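Long-range contacts in integral membrane indolylacetylinositol arabinosyltransferase EmbB (Mycolicibacterium smegmatis MC2 155, PDB 7BVC), which probably polymerises arabinose into the arabinan of cell-wall arabinogalactan, acting as a membrane-embedded arabinosyltransferase: residues 881-890 against 926-937; 899-907 against 916-924. All blocks are in the same frame, centred on the assembly; numbering follows the deposited sequence.

Interaction 1: residues 881-890 against 926-937. With CA (calcium ion), chain K.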
loop_
_atom_site.group_PDB
_atom_site.type_symbol
_atom_site.label_atom_id
_atom_site.label_comp_id
_atom_site.label_asym_id
_atom_site.label_seq_id
_atom_site.Cartn_x
_atom_site.Cartn_y
_atom_site.Cartn_z
ATOM N N GLN B 881 -32.638 -1.287 -6.277
ATOM C CA GLN B 881 -33.957 -1.596 -6.806
ATOM C C GLN B 881 -34.272 -3.077 -6.605
ATOM O O GLN B 881 -33.387 -3.900 -6.360
ATOM C CB GLN B 881 -34.041 -1.208 -8.279
ATOM C CG GLN B 881 -33.505 0.182 -8.569
ATOM C CD GLN B 881 -34.019 1.223 -7.593
ATOM O OE1 GLN B 881 -35.221 1.322 -7.348
ATOM N NE2 GLN B 881 -33.107 2.001 -7.027
ATOM N N THR B 882 -35.553 -3.423 -6.712
ATOM C CA THR B 882 -36.024 -4.708 -6.212
ATOM C C THR B 882 -36.464 -5.626 -7.341
ATOM O O THR B 882 -37.098 -5.188 -8.305
ATOM C CB THR B 882 -37.186 -4.529 -5.229
ATOM O OG1 THR B 882 -38.301 -3.938 -5.905
ATOM C CG2 THR B 882 -36.769 -3.633 -4.077
ATOM N N VAL B 883 -36.109 -6.901 -7.209
ATOM C CA VAL B 883 -36.674 -7.990 -7.996
ATOM C C VAL B 883 -36.968 -9.129 -7.031
ATOM O O VAL B 883 -36.047 -9.655 -6.395
ATOM C CB VAL B 883 -35.735 -8.463 -9.119
ATOM C CG1 VAL B 883 -36.322 -9.681 -9.815
ATOM C CG2 VAL B 883 -35.499 -7.346 -10.118
ATOM N N ASP B 884 -38.239 -9.507 -6.920
ATOM C CA ASP B 884 -38.642 -10.522 -5.957
ATOM C C ASP B 884 -39.412 -11.642 -6.641
ATOM O O ASP B 884 -39.464 -11.705 -7.873
ATOM C CB ASP B 884 -39.479 -9.902 -4.837
ATOM C CG ASP B 884 -38.630 -9.188 -3.805
ATOM O OD1 ASP B 884 -37.391 -9.328 -3.854
ATOM O OD2 ASP B 884 -39.198 -8.487 -2.943
ATOM N N LEU B 885 -40.008 -12.532 -5.852
ATOM C CA LEU B 885 -40.665 -13.715 -6.401
ATOM C C LEU B 885 -41.932 -13.972 -5.602
ATOM O O LEU B 885 -41.858 -14.342 -4.427
ATOM C CB LEU B 885 -39.737 -14.922 -6.345
ATOM C CG LEU B 885 -40.092 -16.062 -7.290
ATOM C CD1 LEU B 885 -39.510 -15.781 -8.659
ATOM C CD2 LEU B 885 -39.601 -17.392 -6.750
ATOM N N GLU B 886 -43.086 -13.789 -6.233
ATOM C CA GLU B 886 -44.360 -14.063 -5.586
ATOM C C GLU B 886 -44.829 -15.469 -5.929
ATOM O O GLU B 886 -44.728 -15.905 -7.079
ATOM C CB GLU B 886 -45.412 -13.040 -6.013
ATOM C CG GLU B 886 -45.424 -11.780 -5.173
ATOM C CD GLU B 886 -46.813 -11.204 -5.015
ATOM O OE1 GLU B 886 -47.746 -11.718 -5.665
ATOM O OE2 GLU B 886 -46.975 -10.241 -4.239
ATOM N N TYR B 887 -45.339 -16.178 -4.926
ATOM C CA TYR B 887 -45.872 -17.519 -5.112
ATOM C C TYR B 887 -47.337 -17.547 -4.711
ATOM O O TYR B 887 -47.735 -16.923 -3.723
ATOM C CB TYR B 887 -45.078 -18.556 -4.313
ATOM C CG TYR B 887 -44.875 -18.229 -2.852
ATOM C CD1 TYR B 887 -45.821 -18.579 -1.901
ATOM C CD2 TYR B 887 -43.721 -17.588 -2.422
ATOM C CE1 TYR B 887 -45.631 -18.293 -0.567
ATOM C CE2 TYR B 887 -43.523 -17.296 -1.088
ATOM C CZ TYR B 887 -44.482 -17.650 -0.165
ATOM O OH TYR B 887 -44.289 -17.359 1.165
ATOM N N ALA B 888 -48.135 -18.272 -5.485
ATOM C CA ALA B 888 -49.581 -18.301 -5.334
ATOM C C ALA B 888 -50.032 -19.646 -4.775
ATOM O O ALA B 888 -49.243 -20.577 -4.606
ATOM C CB ALA B 888 -50.265 -18.011 -6.672
ATOM N N THR B 889 -51.331 -19.734 -4.478
ATOM C CA THR B 889 -51.954 -20.961 -3.999
ATOM C C THR B 889 -53.236 -21.194 -4.788
ATOM O O THR B 889 -53.638 -20.374 -5.618
ATOM C CB THR B 889 -52.256 -20.902 -2.494
ATOM O OG1 THR B 889 -53.465 -20.163 -2.279
ATOM C CG2 THR B 889 -51.120 -20.240 -1.729
ATOM N N ARG B 890 -53.882 -22.327 -4.526
ATOM C CA ARG B 890 -55.141 -22.674 -5.169
ATOM C C ARG B 890 -56.320 -22.202 -4.321
ATOM O O ARG B 890 -56.167 -21.447 -3.356
ATOM C CB ARG B 890 -55.236 -24.178 -5.411
ATOM C CG ARG B 890 -54.503 -24.687 -6.631
ATOM C CD ARG B 890 -54.597 -26.197 -6.698
ATOM N NE ARG B 890 -53.821 -26.834 -5.639
ATOM C CZ ARG B 890 -53.905 -28.122 -5.326
ATOM N NH1 ARG B 890 -54.736 -28.913 -5.990
ATOM N NH2 ARG B 890 -53.160 -28.620 -4.349
ATOM N N ASP B 926 -47.592 -25.987 -0.771
ATOM C CA ASP B 926 -48.905 -25.724 -1.340
ATOM C C ASP B 926 -48.847 -24.645 -2.415
ATOM O O ASP B 926 -49.877 -24.315 -3.012
ATOM C CB ASP B 926 -49.887 -25.337 -0.228
ATOM C CG ASP B 926 -51.340 -25.526 -0.629
ATOM O OD1 ASP B 926 -51.947 -26.523 -0.184
ATOM O OD2 ASP B 926 -51.890 -24.672 -1.355
ATOM N N ALA B 927 -47.662 -24.106 -2.692
ATOM C CA ALA B 927 -47.520 -23.114 -3.747
ATOM C C ALA B 927 -47.808 -23.739 -5.103
ATOM O O ALA B 927 -47.409 -24.873 -5.382
ATOM C CB ALA B 927 -46.118 -22.513 -3.730
ATOM N N VAL B 928 -48.512 -22.991 -5.954
ATOM C CA VAL B 928 -48.988 -23.492 -7.232
ATOM C C VAL B 928 -48.292 -22.819 -8.405
ATOM O O VAL B 928 -47.985 -23.473 -9.408
ATOM C CB VAL B 928 -50.517 -23.333 -7.346
ATOM C CG1 VAL B 928 -51.037 -24.008 -8.603
ATOM C CG2 VAL B 928 -51.180 -23.900 -6.112
ATOM N N ALA B 929 -48.023 -21.520 -8.303
ATOM C CA ALA B 929 -47.391 -20.798 -9.393
ATOM C C ALA B 929 -46.494 -19.711 -8.826
ATOM O O ALA B 929 -46.528 -19.398 -7.635
ATOM C CB ALA B 929 -48.426 -20.200 -10.347
ATOM N N VAL B 930 -45.713 -19.111 -9.721
ATOM C CA VAL B 930 -44.639 -18.192 -9.364
ATOM C C VAL B 930 -44.601 -17.078 -10.401
ATOM O O VAL B 930 -44.820 -17.317 -11.592
ATOM C CB VAL B 930 -43.293 -18.948 -9.278
ATOM C CG1 VAL B 930 -42.128 -18.010 -9.440
ATOM C CG2 VAL B 930 -43.186 -19.692 -7.956
ATOM N N ARG B 931 -44.338 -15.853 -9.947
ATOM C CA ARG B 931 -44.195 -14.726 -10.860
ATOM C C ARG B 931 -43.151 -13.763 -10.315
ATOM O O ARG B 931 -42.803 -13.788 -9.132
ATOM C CB ARG B 931 -45.521 -13.994 -11.084
ATOM C CG ARG B 931 -46.024 -13.210 -9.889
ATOM C CD ARG B 931 -47.338 -12.528 -10.221
ATOM N NE ARG B 931 -47.855 -11.754 -9.099
ATOM C CZ ARG B 931 -48.999 -11.079 -9.127
ATOM N NH1 ARG B 931 -49.397 -10.401 -8.059
ATOM N NH2 ARG B 931 -49.748 -11.088 -10.220
ATOM N N VAL B 932 -42.657 -12.905 -11.203
ATOM C CA VAL B 932 -41.589 -11.962 -10.894
ATOM C C VAL B 932 -42.191 -10.579 -10.702
ATOM O O VAL B 932 -42.946 -10.100 -11.555
ATOM C CB VAL B 932 -40.528 -11.940 -12.007
ATOM C CG1 VAL B 932 -39.342 -11.083 -11.595
ATOM C CG2 VAL B 932 -40.086 -13.352 -12.348
ATOM N N VAL B 933 -41.852 -9.936 -9.587
ATOM C CA VAL B 933 -42.249 -8.561 -9.314
ATOM C C VAL B 933 -40.979 -7.718 -9.256
ATOM O O VAL B 933 -40.157 -7.875 -8.345
ATOM C CB VAL B 933 -43.078 -8.436 -8.025
ATOM C CG1 VAL B 933 -44.470 -8.997 -8.246
ATOM C CG2 VAL B 933 -42.418 -9.173 -6.875
ATOM N N ALA B 934 -40.806 -6.845 -10.243
ATOM C CA ALA B 934 -39.633 -5.992 -10.340
ATOM C C ALA B 934 -40.056 -4.534 -10.249
ATOM O O ALA B 934 -41.136 -4.157 -10.709
ATOM C CB ALA B 934 -38.871 -6.233 -11.645
ATOM N N GLU B 935 -39.196 -3.719 -9.647
ATOM C CA GLU B 935 -39.519 -2.314 -9.427
ATOM C C GLU B 935 -38.235 -1.510 -9.306
ATOM O O GLU B 935 -37.335 -1.875 -8.539
ATOM C CB GLU B 935 -40.387 -2.146 -8.181
ATOM C CG GLU B 935 -40.921 -0.744 -7.983
ATOM C CD GLU B 935 -41.868 -0.651 -6.807
ATOM O OE1 GLU B 935 -42.066 -1.677 -6.122
ATOM O OE2 GLU B 935 -42.424 0.440 -6.570
ATOM N N ASP B 936 -38.170 -0.419 -10.071
ATOM C CA ASP B 936 -37.047 0.513 -10.101
ATOM C C ASP B 936 -37.603 1.914 -9.891
ATOM O O ASP B 936 -38.286 2.452 -10.768
ATOM C CB ASP B 936 -36.288 0.412 -11.424
ATOM C CG ASP B 936 -35.409 1.619 -11.690
ATOM O OD1 ASP B 936 -34.243 1.614 -11.250
ATOM O OD2 ASP B 936 -35.880 2.568 -12.351
ATOM N N LEU B 937 -37.315 2.505 -8.731
ATOM C CA LEU B 937 -37.898 3.784 -8.343
ATOM C C LEU B 937 -36.879 4.914 -8.284
ATOM O O LEU B 937 -37.164 5.957 -7.685
ATOM C CB LEU B 937 -38.601 3.653 -6.992
ATOM C CG LEU B 937 -39.753 2.653 -6.914
ATOM C CD1 LEU B 937 -40.368 2.675 -5.527
ATOM C CD2 LEU B 937 -40.799 2.954 -7.974
HETATM CA CA CA K . -34.134 4.369 -13.351
#

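Interaction 2: residues 899-907 against 916-924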
loop_
_atom_site.group_PDB
_atom_site.type_symbol
_atom_site.label_atom_id
_atom_site.label_comp_id
_atom_site.label_asym_id
_atom_site.label_seq_id
_atom_site.Cartn_x
_atom_site.Cartn_y
_atom_site.Cartn_z
ATOM N N ALA B 899 -49.966 -14.593 -2.457
ATOM C CA ALA B 899 -49.706 -14.682 -1.020
ATOM C C ALA B 899 -48.273 -15.177 -0.830
ATOM O O ALA B 899 -48.013 -16.382 -0.853
ATOM C CB ALA B 899 -50.710 -15.593 -0.330
ATOM N N GLY B 900 -47.354 -14.239 -0.635
ATOM C CA GLY B 900 -45.970 -14.557 -0.345
ATOM C C GLY B 900 -45.010 -13.776 -1.219
ATOM O O GLY B 900 -45.381 -13.158 -2.214
ATOM N N ARG B 901 -43.741 -13.830 -0.819
ATOM C CA ARG B 901 -42.670 -13.120 -1.504
ATOM C C ARG B 901 -41.334 -13.630 -0.985
ATOM O O ARG B 901 -41.182 -13.857 0.218
ATOM C CB ARG B 901 -42.782 -11.606 -1.287
ATOM C CG ARG B 901 -41.776 -10.789 -2.071
ATOM C CD ARG B 901 -42.145 -9.316 -2.077
ATOM N NE ARG B 901 -43.246 -9.030 -2.992
ATOM C CZ ARG B 901 -44.509 -8.870 -2.614
ATOM N NH1 ARG B 901 -44.835 -8.967 -1.332
ATOM N NH2 ARG B 901 -45.444 -8.611 -3.515
ATOM N N VAL B 902 -40.377 -13.811 -1.893
ATOM C CA VAL B 902 -39.046 -14.303 -1.559
ATOM C C VAL B 902 -38.014 -13.301 -2.056
ATOM O O VAL B 902 -38.155 -12.741 -3.147
ATOM C CB VAL B 902 -38.783 -15.698 -2.167
ATOM C CG1 VAL B 902 -37.497 -16.285 -1.610
ATOM C CG2 VAL B 902 -39.954 -16.628 -1.903
ATOM N N THR B 903 -36.963 -13.074 -1.241
ATOM C CA THR B 903 -35.862 -12.180 -1.564
ATOM C C THR B 903 -34.660 -12.968 -2.071
ATOM O O THR B 903 -34.401 -14.085 -1.613
ATOM C CB THR B 903 -35.452 -11.361 -0.338
ATOM O OG1 THR B 903 -34.682 -12.181 0.549
ATOM C CG2 THR B 903 -36.681 -10.841 0.393
ATOM N N PRO B 904 -33.895 -12.415 -3.010
ATOM C CA PRO B 904 -32.883 -13.207 -3.711
ATOM C C PRO B 904 -31.583 -13.343 -2.930
ATOM O O PRO B 904 -31.356 -12.701 -1.903
ATOM C CB PRO B 904 -32.664 -12.409 -4.997
ATOM C CG PRO B 904 -32.885 -11.007 -4.579
ATOM C CD PRO B 904 -34.001 -11.054 -3.564
ATOM N N TYR B 905 -30.719 -14.202 -3.461
ATOM C CA TYR B 905 -29.373 -14.431 -2.946
ATOM C C TYR B 905 -28.386 -13.915 -3.988
ATOM O O TYR B 905 -28.000 -14.645 -4.906
ATOM C CB TYR B 905 -29.141 -15.912 -2.661
ATOM C CG TYR B 905 -29.555 -16.365 -1.284
ATOM C CD1 TYR B 905 -28.892 -15.913 -0.153
ATOM C CD2 TYR B 905 -30.598 -17.264 -1.115
ATOM C CE1 TYR B 905 -29.265 -16.335 1.105
ATOM C CE2 TYR B 905 -30.978 -17.689 0.139
ATOM C CZ TYR B 905 -30.311 -17.222 1.244
ATOM O OH TYR B 905 -30.694 -17.648 2.493
ATOM N N ASP B 906 -27.978 -12.657 -3.848
ATOM C CA ASP B 906 -27.008 -12.073 -4.764
ATOM C C ASP B 906 -25.590 -12.415 -4.329
ATOM O O ASP B 906 -25.246 -12.311 -3.149
ATOM C CB ASP B 906 -27.180 -10.556 -4.836
ATOM C CG ASP B 906 -28.449 -10.149 -5.554
ATOM O OD1 ASP B 906 -28.897 -10.902 -6.439
ATOM O OD2 ASP B 906 -29.002 -9.077 -5.240
ATOM N N VAL B 907 -24.770 -12.845 -5.287
ATOM C CA VAL B 907 -23.379 -13.169 -5.001
ATOM C C VAL B 907 -22.467 -12.466 -6.001
ATOM O O VAL B 907 -21.288 -12.222 -5.719
ATOM C CB VAL B 907 -23.159 -14.694 -5.014
ATOM C CG1 VAL B 907 -23.305 -15.246 -6.421
ATOM C CG2 VAL B 907 -21.811 -15.051 -4.418
ATOM N N LEU B 916 -29.989 -14.891 -9.544
ATOM C CA LEU B 916 -30.677 -14.668 -8.284
ATOM C C LEU B 916 -31.264 -15.996 -7.836
ATOM O O LEU B 916 -31.982 -16.648 -8.604
ATOM C CB LEU B 916 -31.789 -13.628 -8.433
ATOM C CG LEU B 916 -31.572 -12.422 -9.353
ATOM C CD1 LEU B 916 -32.751 -11.468 -9.267
ATOM C CD2 LEU B 916 -30.277 -11.700 -9.044
ATOM N N ARG B 917 -30.957 -16.388 -6.602
ATOM C CA ARG B 917 -31.309 -17.696 -6.069
ATOM C C ARG B 917 -32.531 -17.594 -5.167
ATOM O O ARG B 917 -32.660 -16.653 -4.382
ATOM C CB ARG B 917 -30.145 -18.297 -5.277
ATOM C CG ARG B 917 -28.958 -18.754 -6.110
ATOM C CD ARG B 917 -27.983 -17.617 -6.351
ATOM N NE ARG B 917 -26.812 -18.042 -7.110
ATOM C CZ ARG B 917 -25.615 -18.248 -6.576
ATOM N NH1 ARG B 917 -25.428 -18.067 -5.277
ATOM N NH2 ARG B 917 -24.602 -18.634 -7.339
ATOM N N TYR B 918 -33.421 -18.578 -5.280
ATOM C CA TYR B 918 -34.568 -18.709 -4.386
ATOM C C TYR B 918 -34.667 -20.181 -4.008
ATOM O O TYR B 918 -35.118 -21.006 -4.819
ATOM C CB TYR B 918 -35.857 -18.222 -5.044
ATOM C CG TYR B 918 -35.771 -16.826 -5.615
ATOM C CD1 TYR B 918 -35.753 -15.717 -4.784
ATOM C CD2 TYR B 918 -35.710 -16.618 -6.984
ATOM C CE1 TYR B 918 -35.677 -14.442 -5.300
ATOM C CE2 TYR B 918 -35.630 -15.346 -7.509
ATOM C CZ TYR B 918 -35.614 -14.263 -6.661
ATOM O OH TYR B 918 -35.536 -12.991 -7.176
ATOM N N PRO B 919 -34.225 -20.556 -2.812
ATOM C CA PRO B 919 -34.327 -21.957 -2.404
ATOM C C PRO B 919 -35.779 -22.378 -2.279
ATOM O O PRO B 919 -36.632 -21.617 -1.817
ATOM C CB PRO B 919 -33.618 -21.986 -1.046
ATOM C CG PRO B 919 -33.684 -20.581 -0.556
ATOM C CD PRO B 919 -33.607 -19.717 -1.772
ATOM N N ARG B 920 -36.059 -23.608 -2.699
ATOM C CA ARG B 920 -37.429 -24.100 -2.670
ATOM C C ARG B 920 -37.863 -24.560 -1.283
ATOM O O ARG B 920 -38.906 -25.208 -1.157
ATOM C CB ARG B 920 -37.613 -25.234 -3.680
ATOM C CG ARG B 920 -38.962 -25.180 -4.379
ATOM C CD ARG B 920 -39.343 -26.504 -5.004
ATOM N NE ARG B 920 -38.444 -26.883 -6.087
ATOM C CZ ARG B 920 -38.638 -27.935 -6.872
ATOM N NH1 ARG B 920 -39.698 -28.709 -6.697
ATOM N NH2 ARG B 920 -37.773 -28.213 -7.836
ATOM N N SER B 921 -37.090 -24.243 -0.246
ATOM C CA SER B 921 -37.527 -24.471 1.124
ATOM C C SER B 921 -38.348 -23.312 1.664
ATOM O O SER B 921 -39.218 -23.523 2.516
ATOM C CB SER B 921 -36.317 -24.713 2.032
ATOM O OG SER B 921 -35.459 -23.585 2.049
ATOM N N GLU B 922 -38.088 -22.093 1.187
ATOM C CA GLU B 922 -38.921 -20.954 1.560
ATOM C C GLU B 922 -40.317 -21.090 0.969
ATOM O O GLU B 922 -41.321 -20.872 1.657
ATOM C CB GLU B 922 -38.268 -19.653 1.095
ATOM C CG GLU B 922 -36.756 -19.628 1.225
ATOM C CD GLU B 922 -36.294 -19.184 2.595
ATOM O OE1 GLU B 922 -37.157 -18.894 3.451
ATOM O OE2 GLU B 922 -35.068 -19.124 2.819
ATOM N N ILE B 923 -40.397 -21.442 -0.310
ATOM C CA ILE B 923 -41.668 -21.661 -0.992
ATOM C C ILE B 923 -42.330 -22.893 -0.390
ATOM O O ILE B 923 -41.745 -23.987 -0.425
ATOM C CB ILE B 923 -41.460 -21.814 -2.507
ATOM C CG1 ILE B 923 -40.359 -20.866 -2.985
ATOM C CG2 ILE B 923 -42.741 -21.532 -3.256
ATOM C CD1 ILE B 923 -40.014 -21.022 -4.444
ATOM N N PRO B 924 -43.538 -22.774 0.170
ATOM C CA PRO B 924 -44.170 -23.931 0.824
ATOM C C PRO B 924 -44.557 -25.028 -0.154
ATOM O O PRO B 924 -44.347 -24.897 -1.364
ATOM C CB PRO B 924 -45.405 -23.320 1.497
ATOM C CG PRO B 924 -45.689 -22.084 0.712
ATOM C CD PRO B 924 -44.354 -21.556 0.291
#

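Interaction 1: residues 881-890 against 926-937
Strands 882-889 and 929-936 pair antiparallel, their axes 4.7 Å apart and their directions 151° from each other, in a register that sets Thr-882 opposite Glu-935 and Tyr-887 opposite Val-930. Thr-882/Glu-935, Asp-884/Val-933 and Glu-886/Arg-931 are the hydrogen-bonded pairs; the bond from Val-933 N back to Asp-884 O, at 3.4 Å, is weak. On the face carrying Glu-886 and Arg-931, the two long side chains run alongside each other and point the same way. Arg-931 NH1 forms a salt bridge to Glu-886 OE1 at 3.2 Å, meeting the oxygen from above the carboxylate plane while the planes of the two groups are 32° apart. Arg-931 NE adds a weak bond to the same oxygen. Arg-931 starts with CG between its backbone N and carbonyl carbon (chi1 70°) and then stays fully extended, which carries the guanidinium up beside the glutamate. Glu-886 OE2 has its own salt bridge, to Arg-901, so this carboxylate lies between two arginines and probably stays ionised. The opposite face is mainly apolar: the Leu-885 and Val-930 side chains cross at a slant, CD1 of the leucine against CG1 of the valine, and Val-883 sends CG1 to Val-932 CG1 (3.8 Å) and CG2 to Ala-934 CB. Val-883 also touches Val-947, and Ala-934 touches Ile-945, both on strand 945-947 of a second antiparallel sheet; the two sheets face each other as in a beta-sandwich, consistent with the carbohydrate-binding-module-like folds of Emb C-terminal domains. At the far end, the Gln-881 chain bends at chi2 and brings OE1 to Leu-937 N at 2.8 Å, the donor lying well above the carbonyl plane. One residue earlier, Asp-936 OD2 binds the calcium ion at 2.7 Å, with the carbonyl oxygens of Ser-938 and Asp-943 as its other protein ligands.

Interaction 2: residues 899-907 against 916-924
Pro-904 lies beside the Tyr-918 ring, the two side chains pointing the same way, with its CB 3.6 Å from Tyr-918 CE1 and its backbone also close to that part of the ring. Val-902 slides past the same tyrosine in the opposite sense and brings CG1 to Tyr-918 CD1 at 3.7 Å. CG1 lies anti to the valine's backbone N (chi1 -170°), which leaves CG2 as the branch nearest Ile-923 CG1, a looser contact. The CB of Pro-904 also meets Leu-916 CB at 3.7 Å. Next along the chain, Tyr-905 meets the ring of Pro-919 at about a right angle: Pro-919 CD sits at the edge of the aromatic ring, in its plane, 3.8 Å from Tyr-905 CE2. Tyr-905 CB rests on Arg-917 CB. Beyond that, the arginine bends at chi2 (87°), and Val-907 CG1 covers one face of its guanidinium, 3.7 Å from Arg-917 NH1 and offset toward the rim. Further out, strand 914-918 is held by strand 860-866: Leu-916 makes a backbone bond to Ile-862 and packs on Ala-864, while Tyr-918 packs on Ile-862. The loop is positioned by strand 882-889, through a backbone bond of Val-902 to Leu-885 and packing of Val-902 on Tyr-887, and by a backbone bond of Pro-904 to Glu-871. It runs beside strand 914-918, an outermost strand of its sheet within the chain, without forming a regular strand of its own. The polar link between the segments is a weak one, Tyr-905 N to Arg-917 O at 3.3 Å with an N-H...O angle of 128°. Prolines, aromatic rings and branched aliphatic groups, together with the chain and one guanidinium face of Arg-917, do most of the joining, which implies that close packing, more than backbone hydrogen bonding, keeps the loop against residues 916-924.

Both contacts belong to the EmbC C-terminal domain, and their centres are about 9 Å apart. Along the chain interaction 2 is nested within interaction 1: strand 882-889 comes first, the chain passes through 899-907 and 916-924, and strand 929-936 closes the loop. Interaction 1 forms the middle of one four-stranded antiparallel sheet, whereas interaction 2 joins a loop to strand 914-918, an outer strand of another. Residues 899-907 bridge them, since Val-902 N probably bonds to Leu-885 O and the carbonyl oxygen of Ala-899 lies against the Tyr-887 ring. The loop thus connects the two sheets, while the calcium ion lies at the Asp-936 end of interaction 1.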